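Side-chain contacts in tail protein, 43 kDa (PDB 3D37), which is of unknown function but probably serves as a baseplate hub component of a Mu-like phage tail: residues S102-N107 / K118-P123; I143-G148 / W152-H157; S90-D93 / L98-C101. All coordinates share one frame; numbering follows the deposited sequence.

Contact 1 (S102-N107 / K118-P123); sequences SAPQLN and KKLAAP
Between Pro104 and Leu106 the backbone is irregular and open, with a weak bond from Leu106 N to Pro104 O within it, and it passes the side of helix 113-121 that carries Lys119 and Leu120. This is a loop packed on a helix inside the region that resembles the second domain of gp44-type baseplate hub proteins. The CB atoms of Pro104 and Leu106 both point at the helix, whereas that of Gln105 between them points away; the NE2 of Gln105 donates to Ile145 O. No hydrogen bond joins the two segments; the contact is made by carbon atoms.

Leu106 makes the largest single contribution, with Leu120 close behind. Its CG stands anti to the backbone N (chi1 175°), and both methyls straddle one methylene of the lysine: CD1 and CD2 of Leu106 each lie 3.6 Å from Lys119 CG. The CB of Lys119 is next, 3.9 Å from Leu106 CD2. Lys119 starts with its own CG anti to N, then bends at chi2 (76°) and at the two torsions beyond, so its aliphatic root meets the leucine while the rest of the chain turns off. The same CD2 methyl of Leu106 also reaches Leu120, at 4.0 Å from its CG.

Leu120 is the buried member, and it also packs on Val151, Leu155 and Ile158 of helix 151-161. Leu120 of helix 113-121 thus touches both the loop and helix 151-161. At the far end of the contact, the CD carbon of the proline ring meets a methyl: Pro104 CD lies 4.0 Å from Leu120 CD2.

Contact 2 (I143-G148 / W152-H157); sequences IDIEPG and WQALTH
Ile145 and Ala154 form the close apolar part: Ile145 CG2 lies 4.1 Å from both CA and CB of Ala154, and the two CA atoms are 6.5 Å apart. Ile145 chi1 is 32°, well off a staggered value, which is consistent with some strain or with an imprecise fit. The same CG2 methyl lies obliquely to the His157 ring, 4.4 Å from its CG. Ile143 lies beside His157, but the modelled approach is too short to rely on. Also at the histidine, Asp144 O stays 3.9 Å from His157 NE2, obliquely placed and not hydrogen-bonded.

The pairings Ile145 with Ala154 and Ile143 with His157 show the loop running antiparallel to helix 151-161, the helix it leads into, within the gp44-like second domain. Ile143 also touches Ile158 and Ser161 farther along that helix.

Toward Gly148 the fit is looser and the residues face solvent. Gly148 O and Gln153 OE1 are 4.2 Å apart, and as both are oxygens they merely adjoin. At this end Gln153 N bonds to Thr150 OG1, just ahead of the helix.

Contact 3 (S90-D93 / L98-C101); sequences SGRD and LVDC
Arg92 and Asp100 both begin with CG anti to their carbonyl carbon, beside the backbone N, and Arg92 then bends at chi3 (-61°), which turns its guanidinium end-on to the carboxylate. The two side chains approach from opposite directions and meet in a bidentate salt bridge. Arg92 NH1 donates to Asp100 OD1 at 3.0 Å, and Arg92 NH2 donates to Asp100 OD2 at 2.9 Å. Each nitrogen therefore has its own oxygen, and both bonds are nearly straight, the first at 166°. The crossed pair is plainly longer, with Arg92 NH2 3.5 Å from Asp100 OD1, so the pairing is unambiguous.

Both oxygens lie close to the guanidinium plane and are met on their syn sides. The groups are not coplanar, however: their planes are 31° apart, and the tilt is taken up at the carboxylate, more at OD1 than at OD2. Two bonds to two atoms limit the rotation of either group. Val99 contributes a lesser van der Waals touch at the guanidinium edge, where its CG1 lies 4.3 Å from Arg92 NH1.

Asp100 OD2 has a second charged partner, Arg247 NH2 of a neighbouring subunit, so this one oxygen links the intrachain bridge to the subunit interface. Two arginines around it would be expected to keep the aspartate ionised.

The bridge spans a strand-turn-helix connection in which Asp93, just before the turn, caps a backbone N through a weak bond from Ala95 N to its OD1. Strand 84-93 pairs antiparallel with strands 37-42 and 66-81 of the GpP-like N-terminal domain, while Leu98 and Val99 of helix 95-100 pack against Trp152 of helix 151-161.

In the fold
Along the chain, contact 3 comes first and closes the short turn from strand 84-93 into helix 95-100. Contact 1 follows directly in sequence and closes the loop leading through helix 113-121; contact 2 then closes the tight connection from 143-148 into helix 151-161. The three are in series: none nests within or crosses another. In space, contacts 1 and 2 are neighbours, their centres about 10 Å apart, joined by Ala103 against Ala154. Contact 3 lies about 17 Å from contact 2, centre to centre, yet Trp152 N probably bonds to Leu98 O. Helix 151-161 thus meets both other contacts, while contact 3 ties the N-terminal strands to this helical region.

Contact 1 (S102-N107 / K118-P123)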
ATOM      1  N   SER A 102     -42.131  12.678  11.781  1.00 46.92           N
ATOM      2  CA  SER A 102     -43.337  12.361  10.974  1.00 48.06           C
ATOM      3  C   SER A 102     -44.157  13.563  10.533  1.00 48.09           C
ATOM      4  O   SER A 102     -44.308  14.533  11.277  1.00 47.53           O
ATOM      5  CB  SER A 102     -44.234  11.322  11.645  1.00 47.32           C
ATOM      6  OG  SER A 102     -44.061  10.125  10.917  1.00 49.89           O
ATOM      7  N   ALA A 103     -44.663  13.486   9.300  1.00 48.78           N
ATOM      8  CA  ALA A 103     -45.546  14.518   8.801  1.00 50.33           C
ATOM      9  C   ALA A 103     -46.823  14.433   9.651  1.00 50.76           C
ATOM     10  O   ALA A 103     -47.144  13.349  10.160  1.00 50.85           O
ATOM     11  CB  ALA A 103     -45.846  14.320   7.280  1.00 50.30           C
ATOM     12  N   PRO A 104     -47.479  15.582   9.891  1.00 52.08           N
ATOM     13  CA  PRO A 104     -48.905  15.564  10.294  1.00 52.25           C
ATOM     14  C   PRO A 104     -49.812  15.180   9.120  1.00 52.65           C
ATOM     15  O   PRO A 104     -49.334  15.051   7.969  1.00 51.65           O
ATOM     16  CB  PRO A 104     -49.188  17.028  10.718  1.00 52.72           C
ATOM     17  CG  PRO A 104     -47.822  17.741  10.744  1.00 52.36           C
ATOM     18  CD  PRO A 104     -46.938  16.960   9.814  1.00 52.44           C
ATOM     19  N   GLN A 105     -51.119  15.025   9.376  1.00 53.39           N
ATOM     20  CA  GLN A 105     -52.031  14.819   8.259  1.00 53.36           C
ATOM     21  C   GLN A 105     -52.787  16.117   7.909  1.00 53.55           C
ATOM     22  O   GLN A 105     -54.017  16.264   8.053  1.00 54.37           O
ATOM     23  CB  GLN A 105     -52.902  13.582   8.477  1.00 54.93           C
ATOM     24  CG  GLN A 105     -52.290  12.335   7.804  1.00 56.49           C
ATOM     25  CD  GLN A 105     -52.076  12.509   6.288  1.00 59.08           C
ATOM     26  OE1 GLN A 105     -52.698  13.380   5.643  1.00 61.74           O
ATOM     27  NE2 GLN A 105     -51.196  11.672   5.716  1.00 57.67           N
ATOM     28  N   LEU A 106     -51.972  17.060   7.455  1.00 52.41           N
ATOM     29  CA  LEU A 106     -52.383  18.318   6.871  1.00 51.29           C
ATOM     30  C   LEU A 106     -53.015  18.054   5.490  1.00 50.32           C
ATOM     31  O   LEU A 106     -52.553  17.182   4.750  1.00 50.83           O
ATOM     32  CB  LEU A 106     -51.126  19.207   6.753  1.00 51.27           C
ATOM     33  CG  LEU A 106     -51.127  20.583   6.077  1.00 52.24           C
ATOM     34  CD1 LEU A 106     -51.906  21.620   6.909  1.00 53.40           C
ATOM     35  CD2 LEU A 106     -49.658  21.058   5.807  1.00 50.96           C
ATOM     36  N   ASN A 107     -54.087  18.779   5.175  1.00 48.24           N
ATOM     37  CA  ASN A 107     -54.647  18.832   3.846  1.00 47.41           C
ATOM     38  C   ASN A 107     -54.222  20.186   3.239  1.00 46.64           C
ATOM     39  O   ASN A 107     -54.424  21.218   3.882  1.00 46.31           O
ATOM     40  CB  ASN A 107     -56.172  18.760   4.004  1.00 48.25           C
ATOM     41  CG  ASN A 107     -56.921  18.719   2.683  1.00 47.27           C
ATOM     42  OD1 ASN A 107     -56.487  19.308   1.702  1.00 50.28           O
ATOM     43  ND2 ASN A 107     -58.032  18.013   2.656  1.00 38.82           N
ATOM     44  N   LYS A 118     -44.536  26.324   5.371  1.00 41.01           N
ATOM     45  CA  LYS A 118     -44.487  27.016   6.667  1.00 42.11           C
ATOM     46  C   LYS A 118     -45.131  26.130   7.716  1.00 43.02           C
ATOM     47  O   LYS A 118     -44.590  25.971   8.828  1.00 43.96           O
ATOM     48  CB  LYS A 118     -45.207  28.400   6.625  1.00 42.13           C
ATOM     49  CG  LYS A 118     -44.355  29.538   6.038  1.00 41.02           C
ATOM     50  CD  LYS A 118     -45.107  30.822   5.822  1.00 42.50           C
ATOM     51  CE  LYS A 118     -44.162  31.963   5.386  1.00 43.19           C
ATOM     52  NZ  LYS A 118     -44.991  33.215   5.052  1.00 41.67           N
ATOM     53  N   LYS A 119     -46.254  25.527   7.348  1.00 43.80           N
ATOM     54  CA  LYS A 119     -47.006  24.684   8.278  1.00 44.10           C
ATOM     55  C   LYS A 119     -46.145  23.543   8.710  1.00 43.70           C
ATOM     56  O   LYS A 119     -45.882  23.395   9.883  1.00 43.50           O
ATOM     57  CB  LYS A 119     -48.329  24.166   7.674  1.00 45.44           C
ATOM     58  CG  LYS A 119     -49.138  23.233   8.614  1.00 46.50           C
ATOM     59  CD  LYS A 119     -49.864  24.049   9.751  1.00 52.06           C
ATOM     60  CE  LYS A 119     -49.867  23.338  11.156  1.00 52.67           C
ATOM     61  NZ  LYS A 119     -51.049  22.426  11.400  1.00 52.88           N
ATOM     62  N   LEU A 120     -45.668  22.773   7.749  1.00 44.23           N
ATOM     63  CA  LEU A 120     -44.886  21.528   8.002  1.00 43.33           C
ATOM     64  C   LEU A 120     -43.575  21.717   8.747  1.00 42.75           C
ATOM     65  O   LEU A 120     -43.099  20.797   9.404  1.00 43.41           O
ATOM     66  CB  LEU A 120     -44.606  20.806   6.691  1.00 43.67           C
ATOM     67  CG  LEU A 120     -45.764  20.239   5.872  1.00 44.94           C
ATOM     68  CD1 LEU A 120     -45.338  20.146   4.377  1.00 43.41           C
ATOM     69  CD2 LEU A 120     -46.187  18.885   6.422  1.00 45.47           C
ATOM     70  N   ALA A 121     -42.966  22.891   8.609  1.00 42.53           N
ATOM     71  CA  ALA A 121     -41.716  23.238   9.315  1.00 42.11           C
ATOM     72  C   ALA A 121     -41.964  23.903  10.696  1.00 41.97           C
ATOM     73  O   ALA A 121     -41.022  24.136  11.451  1.00 40.35           O
ATOM     74  CB  ALA A 121     -40.902  24.172   8.454  1.00 41.60           C
ATOM     75  N   ALA A 122     -43.221  24.280  10.960  1.00 40.98           N
ATOM     76  CA  ALA A 122     -43.618  24.959  12.205  1.00 41.87           C
ATOM     77  C   ALA A 122     -43.081  24.336  13.508  1.00 41.61           C
ATOM     78  O   ALA A 122     -42.519  25.077  14.324  1.00 41.78           O
ATOM     79  CB  ALA A 122     -45.199  25.123  12.290  1.00 40.34           C
ATOM     80  N   PRO A 123     -43.245  22.996  13.701  1.00 42.01           N
ATOM     81  CA  PRO A 123     -42.703  22.312  14.901  1.00 42.75           C
ATOM     82  C   PRO A 123     -41.192  22.443  15.155  1.00 43.38           C
ATOM     83  O   PRO A 123     -40.718  22.111  16.241  1.00 44.75           O
ATOM     84  CB  PRO A 123     -43.043  20.828  14.657  1.00 43.04           C
ATOM     85  CG  PRO A 123     -44.114  20.812  13.647  1.00 40.40           C
ATOM     86  CD  PRO A 123     -43.906  22.034  12.794  1.00 41.52           C
TER

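Contact 2 (I143-G148 / W152-H157)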
ATOM      1  N   ILE A 143     -53.219  16.848  -2.490  1.00 55.53           N
ATOM      2  CA  ILE A 143     -52.030  16.017  -2.240  1.00 56.18           C
ATOM      3  C   ILE A 143     -52.331  15.007  -1.125  1.00 57.50           C
ATOM      4  O   ILE A 143     -52.550  15.383   0.033  1.00 58.04           O
ATOM      5  CB  ILE A 143     -50.772  16.848  -1.932  1.00 56.47           C
ATOM      6  CG1 ILE A 143     -50.446  17.801  -3.091  1.00 55.69           C
ATOM      7  CG2 ILE A 143     -49.564  15.931  -1.715  1.00 54.86           C
ATOM      8  CD1 ILE A 143     -49.756  17.144  -4.230  1.00 56.04           C
ATOM      9  N   ASP A 144     -52.382  13.731  -1.523  1.00 58.48           N
ATOM     10  CA  ASP A 144     -52.715  12.612  -0.657  1.00 58.74           C
ATOM     11  C   ASP A 144     -51.402  12.020  -0.185  1.00 59.75           C
ATOM     12  O   ASP A 144     -50.681  11.399  -0.976  1.00 60.47           O
ATOM     13  CB  ASP A 144     -53.505  11.538  -1.437  1.00 58.87           C
ATOM     14  CG  ASP A 144     -55.003  11.587  -1.188  1.00 59.00           C
ATOM     15  OD1 ASP A 144     -55.418  11.979  -0.074  1.00 60.52           O
ATOM     16  OD2 ASP A 144     -55.773  11.201  -2.102  1.00 57.39           O
ATOM     17  N   ILE A 145     -51.096  12.219   1.094  1.00 60.31           N
ATOM     18  CA  ILE A 145     -49.884  11.687   1.724  1.00 60.43           C
ATOM     19  C   ILE A 145     -50.218  10.503   2.661  1.00 60.93           C
ATOM     20  O   ILE A 145     -51.267  10.505   3.321  1.00 61.93           O
ATOM     21  CB  ILE A 145     -49.107  12.807   2.494  1.00 60.88           C
ATOM     22  CG1 ILE A 145     -50.056  13.863   3.061  1.00 59.56           C
ATOM     23  CG2 ILE A 145     -48.034  13.470   1.551  1.00 61.16           C
ATOM     24  CD1 ILE A 145     -49.387  14.928   3.905  1.00 59.89           C
ATOM     25  N   GLU A 146     -49.350   9.494   2.720  1.00 60.81           N
ATOM     26  CA  GLU A 146     -49.594   8.320   3.590  1.00 60.96           C
ATOM     27  C   GLU A 146     -48.927   8.464   4.989  1.00 60.57           C
ATOM     28  O   GLU A 146     -47.837   9.017   5.093  1.00 60.80           O
ATOM     29  CB  GLU A 146     -49.220   7.010   2.880  1.00 61.11           C
ATOM     30  CG  GLU A 146     -47.907   7.047   2.081  1.00 62.49           C
ATOM     31  CD  GLU A 146     -47.579   5.718   1.385  1.00 63.25           C
ATOM     32  OE1 GLU A 146     -46.363   5.373   1.298  1.00 65.14           O
ATOM     33  OE2 GLU A 146     -48.537   5.037   0.912  1.00 65.30           O
ATOM     34  N   PRO A 147     -49.576   7.948   6.065  1.00 60.04           N
ATOM     35  CA  PRO A 147     -49.321   8.420   7.469  1.00 59.24           C
ATOM     36  C   PRO A 147     -47.887   8.309   8.036  1.00 58.69           C
ATOM     37  O   PRO A 147     -47.417   9.223   8.760  1.00 59.18           O
ATOM     38  CB  PRO A 147     -50.313   7.594   8.313  1.00 59.35           C
ATOM     39  CG  PRO A 147     -51.359   7.074   7.305  1.00 59.88           C
ATOM     40  CD  PRO A 147     -50.587   6.865   6.027  1.00 59.93           C
ATOM     41  N   GLY A 148     -47.180   7.226   7.718  1.00 57.37           N
ATOM     42  CA  GLY A 148     -45.749   7.130   8.075  1.00 55.91           C
ATOM     43  C   GLY A 148     -44.803   8.010   7.245  1.00 54.75           C
ATOM     44  O   GLY A 148     -43.585   7.866   7.328  1.00 53.38           O
ATOM     45  N   TRP A 152     -40.187  15.509   5.377  1.00 37.91           N
ATOM     46  CA  TRP A 152     -39.414  15.661   4.150  1.00 36.89           C
ATOM     47  C   TRP A 152     -40.109  15.064   2.924  1.00 35.94           C
ATOM     48  O   TRP A 152     -40.306  15.755   1.951  1.00 35.39           O
ATOM     49  CB  TRP A 152     -37.974  15.109   4.262  1.00 34.74           C
ATOM     50  CG  TRP A 152     -37.162  15.776   3.241  1.00 32.36           C
ATOM     51  CD1 TRP A 152     -36.789  15.269   2.009  1.00 31.54           C
ATOM     52  CD2 TRP A 152     -36.757  17.130   3.252  1.00 32.04           C
ATOM     53  NE1 TRP A 152     -36.156  16.234   1.280  1.00 31.01           N
ATOM     54  CE2 TRP A 152     -36.093  17.380   2.015  1.00 29.15           C
ATOM     55  CE3 TRP A 152     -36.815  18.149   4.213  1.00 29.95           C
ATOM     56  CZ2 TRP A 152     -35.507  18.597   1.716  1.00 31.01           C
ATOM     57  CZ3 TRP A 152     -36.251  19.356   3.914  1.00 31.50           C
ATOM     58  CH2 TRP A 152     -35.584  19.583   2.685  1.00 30.71           C
ATOM     59  N   GLN A 153     -40.452  13.792   2.975  1.00 36.92           N
ATOM     60  CA  GLN A 153     -41.267  13.157   1.924  1.00 38.21           C
ATOM     61  C   GLN A 153     -42.495  13.939   1.563  1.00 38.85           C
ATOM     62  O   GLN A 153     -42.779  14.132   0.376  1.00 39.73           O
ATOM     63  CB  GLN A 153     -41.724  11.785   2.361  1.00 38.30           C
ATOM     64  CG  GLN A 153     -40.663  10.759   2.227  1.00 38.80           C
ATOM     65  CD  GLN A 153     -41.055   9.435   2.866  1.00 39.06           C
ATOM     66  OE1 GLN A 153     -41.731   9.415   3.888  1.00 41.00           O
ATOM     67  NE2 GLN A 153     -40.590   8.325   2.288  1.00 38.45           N
ATOM     68  N   ALA A 154     -43.207  14.422   2.586  1.00 38.88           N
ATOM     69  CA  ALA A 154     -44.421  15.155   2.381  1.00 38.65           C
ATOM     70  C   ALA A 154     -44.119  16.483   1.726  1.00 38.64           C
ATOM     71  O   ALA A 154     -44.857  16.968   0.858  1.00 37.52           O
ATOM     72  CB  ALA A 154     -45.162  15.391   3.754  1.00 39.17           C
ATOM     73  N   LEU A 155     -43.032  17.091   2.159  1.00 37.76           N
ATOM     74  CA  LEU A 155     -42.664  18.368   1.633  1.00 38.20           C
ATOM     75  C   LEU A 155     -42.227  18.246   0.136  1.00 37.62           C
ATOM     76  O   LEU A 155     -42.482  19.152  -0.677  1.00 35.67           O
ATOM     77  CB  LEU A 155     -41.519  18.902   2.482  1.00 38.96           C
ATOM     78  CG  LEU A 155     -41.147  20.358   2.572  1.00 38.74           C
ATOM     79  CD1 LEU A 155     -42.340  21.200   2.887  1.00 38.22           C
ATOM     80  CD2 LEU A 155     -40.139  20.392   3.697  1.00 38.79           C
ATOM     81  N   THR A 156     -41.588  17.128  -0.186  1.00 37.91           N
ATOM     82  CA  THR A 156     -41.065  16.872  -1.524  1.00 39.28           C
ATOM     83  C   THR A 156     -42.251  16.673  -2.490  1.00 39.91           C
ATOM     84  O   THR A 156     -42.356  17.350  -3.520  1.00 39.56           O
ATOM     85  CB  THR A 156     -40.122  15.643  -1.515  1.00 39.40           C
ATOM     86  OG1 THR A 156     -39.009  15.879  -0.628  1.00 40.32           O
ATOM     87  CG2 THR A 156     -39.607  15.311  -2.942  1.00 37.44           C
ATOM     88  N   HIS A 157     -43.182  15.818  -2.073  1.00 41.29           N
ATOM     89  CA  HIS A 157     -44.490  15.585  -2.749  1.00 40.52           C
ATOM     90  C   HIS A 157     -45.199  16.904  -3.077  1.00 40.40           C
ATOM     91  O   HIS A 157     -45.413  17.270  -4.232  1.00 40.47           O
ATOM     92  CB  HIS A 157     -45.330  14.729  -1.818  1.00 42.29           C
ATOM     93  CG  HIS A 157     -46.265  13.778  -2.509  1.00 46.21           C
ATOM     94  ND1 HIS A 157     -45.912  12.478  -2.820  1.00 49.77           N
ATOM     95  CD2 HIS A 157     -47.549  13.929  -2.920  1.00 46.73           C
ATOM     96  CE1 HIS A 157     -46.939  11.879  -3.409  1.00 51.70           C
ATOM     97  NE2 HIS A 157     -47.950  12.737  -3.474  1.00 48.91           N
TER

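Contact 3 (S90-D93 / L98-C101)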
ATOM      1  N   SER A  90     -19.698  14.247  13.212  1.00 30.40           N
ATOM      2  CA  SER A  90     -20.554  14.265  12.042  1.00 31.01           C
ATOM      3  C   SER A  90     -21.897  14.797  12.397  1.00 27.83           C
ATOM      4  O   SER A  90     -22.322  14.757  13.539  1.00 27.66           O
ATOM      5  CB  SER A  90     -20.780  12.889  11.404  1.00 30.70           C
ATOM      6  OG  SER A  90     -19.603  12.222  11.365  1.00 35.89           O
ATOM      7  N   GLY A  91     -22.581  15.186  11.357  1.00 26.17           N
ATOM      8  CA  GLY A  91     -23.914  15.672  11.468  1.00 26.41           C
ATOM      9  C   GLY A  91     -24.565  15.993  10.162  1.00 26.03           C
ATOM     10  O   GLY A  91     -24.036  15.753   9.042  1.00 23.36           O
ATOM     11  N   ARG A  92     -25.767  16.503  10.332  1.00 26.23           N
ATOM     12  CA  ARG A  92     -26.650  16.859   9.221  1.00 28.53           C
ATOM     13  C   ARG A  92     -27.199  18.249   9.426  1.00 28.27           C
ATOM     14  O   ARG A  92     -27.168  18.762  10.541  1.00 27.49           O
ATOM     15  CB  ARG A  92     -27.789  15.852   9.128  1.00 28.23           C
ATOM     16  CG  ARG A  92     -27.298  14.432   8.731  1.00 28.41           C
ATOM     17  CD  ARG A  92     -28.470  13.480   8.700  1.00 29.85           C
ATOM     18  NE  ARG A  92     -29.060  13.431  10.024  1.00 29.68           N
ATOM     19  CZ  ARG A  92     -30.246  12.931  10.352  1.00 33.83           C
ATOM     20  NH1 ARG A  92     -31.080  12.481   9.424  1.00 34.27           N
ATOM     21  NH2 ARG A  92     -30.620  12.984  11.629  1.00 31.84           N
ATOM     22  N   ASP A  93     -27.683  18.846   8.337  1.00 29.24           N
ATOM     23  CA  ASP A  93     -28.439  20.122   8.402  1.00 29.92           C
ATOM     24  C   ASP A  93     -29.836  19.926   9.039  1.00 29.75           C
ATOM     25  O   ASP A  93     -30.178  18.827   9.457  1.00 29.21           O
ATOM     26  CB  ASP A  93     -28.500  20.829   7.024  1.00 29.47           C
ATOM     27  CG  ASP A  93     -29.445  20.156   6.059  1.00 29.95           C
ATOM     28  OD1 ASP A  93     -30.166  19.214   6.460  1.00 27.66           O
ATOM     29  OD2 ASP A  93     -29.425  20.510   4.867  1.00 31.80           O
ATOM     30  N   LEU A  98     -36.767  16.874   9.680  1.00 40.37           N
ATOM     31  CA  LEU A  98     -37.883  16.561   8.774  1.00 40.15           C
ATOM     32  C   LEU A  98     -37.751  15.169   8.144  1.00 39.84           C
ATOM     33  O   LEU A  98     -38.733  14.476   7.981  1.00 39.74           O
ATOM     34  CB  LEU A  98     -37.974  17.639   7.701  1.00 40.91           C
ATOM     35  CG  LEU A  98     -38.026  19.090   8.224  1.00 43.39           C
ATOM     36  CD1 LEU A  98     -38.851  19.997   7.330  1.00 43.56           C
ATOM     37  CD2 LEU A  98     -38.561  19.135   9.638  1.00 42.31           C
ATOM     38  N   VAL A  99     -36.520  14.756   7.827  1.00 39.53           N
ATOM     39  CA  VAL A  99     -36.230  13.405   7.324  1.00 39.36           C
ATOM     40  C   VAL A  99     -36.515  12.318   8.336  1.00 40.07           C
ATOM     41  O   VAL A  99     -36.930  11.190   7.979  1.00 39.79           O
ATOM     42  CB  VAL A  99     -34.722  13.254   6.882  1.00 39.09           C
ATOM     43  CG1 VAL A  99     -34.360  11.800   6.737  1.00 36.51           C
ATOM     44  CG2 VAL A  99     -34.431  14.047   5.590  1.00 36.11           C
ATOM     45  N   ASP A 100     -36.255  12.633   9.601  1.00 40.79           N
ATOM     46  CA  ASP A 100     -36.399  11.665  10.683  1.00 41.66           C
ATOM     47  C   ASP A 100     -37.847  11.611  11.191  1.00 42.67           C
ATOM     48  O   ASP A 100     -38.357  10.546  11.469  1.00 41.73           O
ATOM     49  CB  ASP A 100     -35.540  12.031  11.894  1.00 41.09           C
ATOM     50  CG  ASP A 100     -34.033  11.887  11.667  1.00 41.20           C
ATOM     51  OD1 ASP A 100     -33.522  11.319  10.652  1.00 38.12           O
ATOM     52  OD2 ASP A 100     -33.344  12.409  12.566  1.00 41.45           O
ATOM     53  N   CYS A 101     -38.467  12.779  11.344  1.00 44.72           N
ATOM     54  CA  CYS A 101     -39.745  12.940  12.074  1.00 46.08           C
ATOM     55  C   CYS A 101     -40.966  12.789  11.174  1.00 46.69           C
ATOM     56  O   CYS A 101     -40.855  12.745   9.942  1.00 47.06           O
ATOM     57  CB  CYS A 101     -39.797  14.308  12.769  1.00 46.62           C
ATOM     58  SG  CYS A 101     -38.335  14.680  13.874  1.00 50.78           S
TER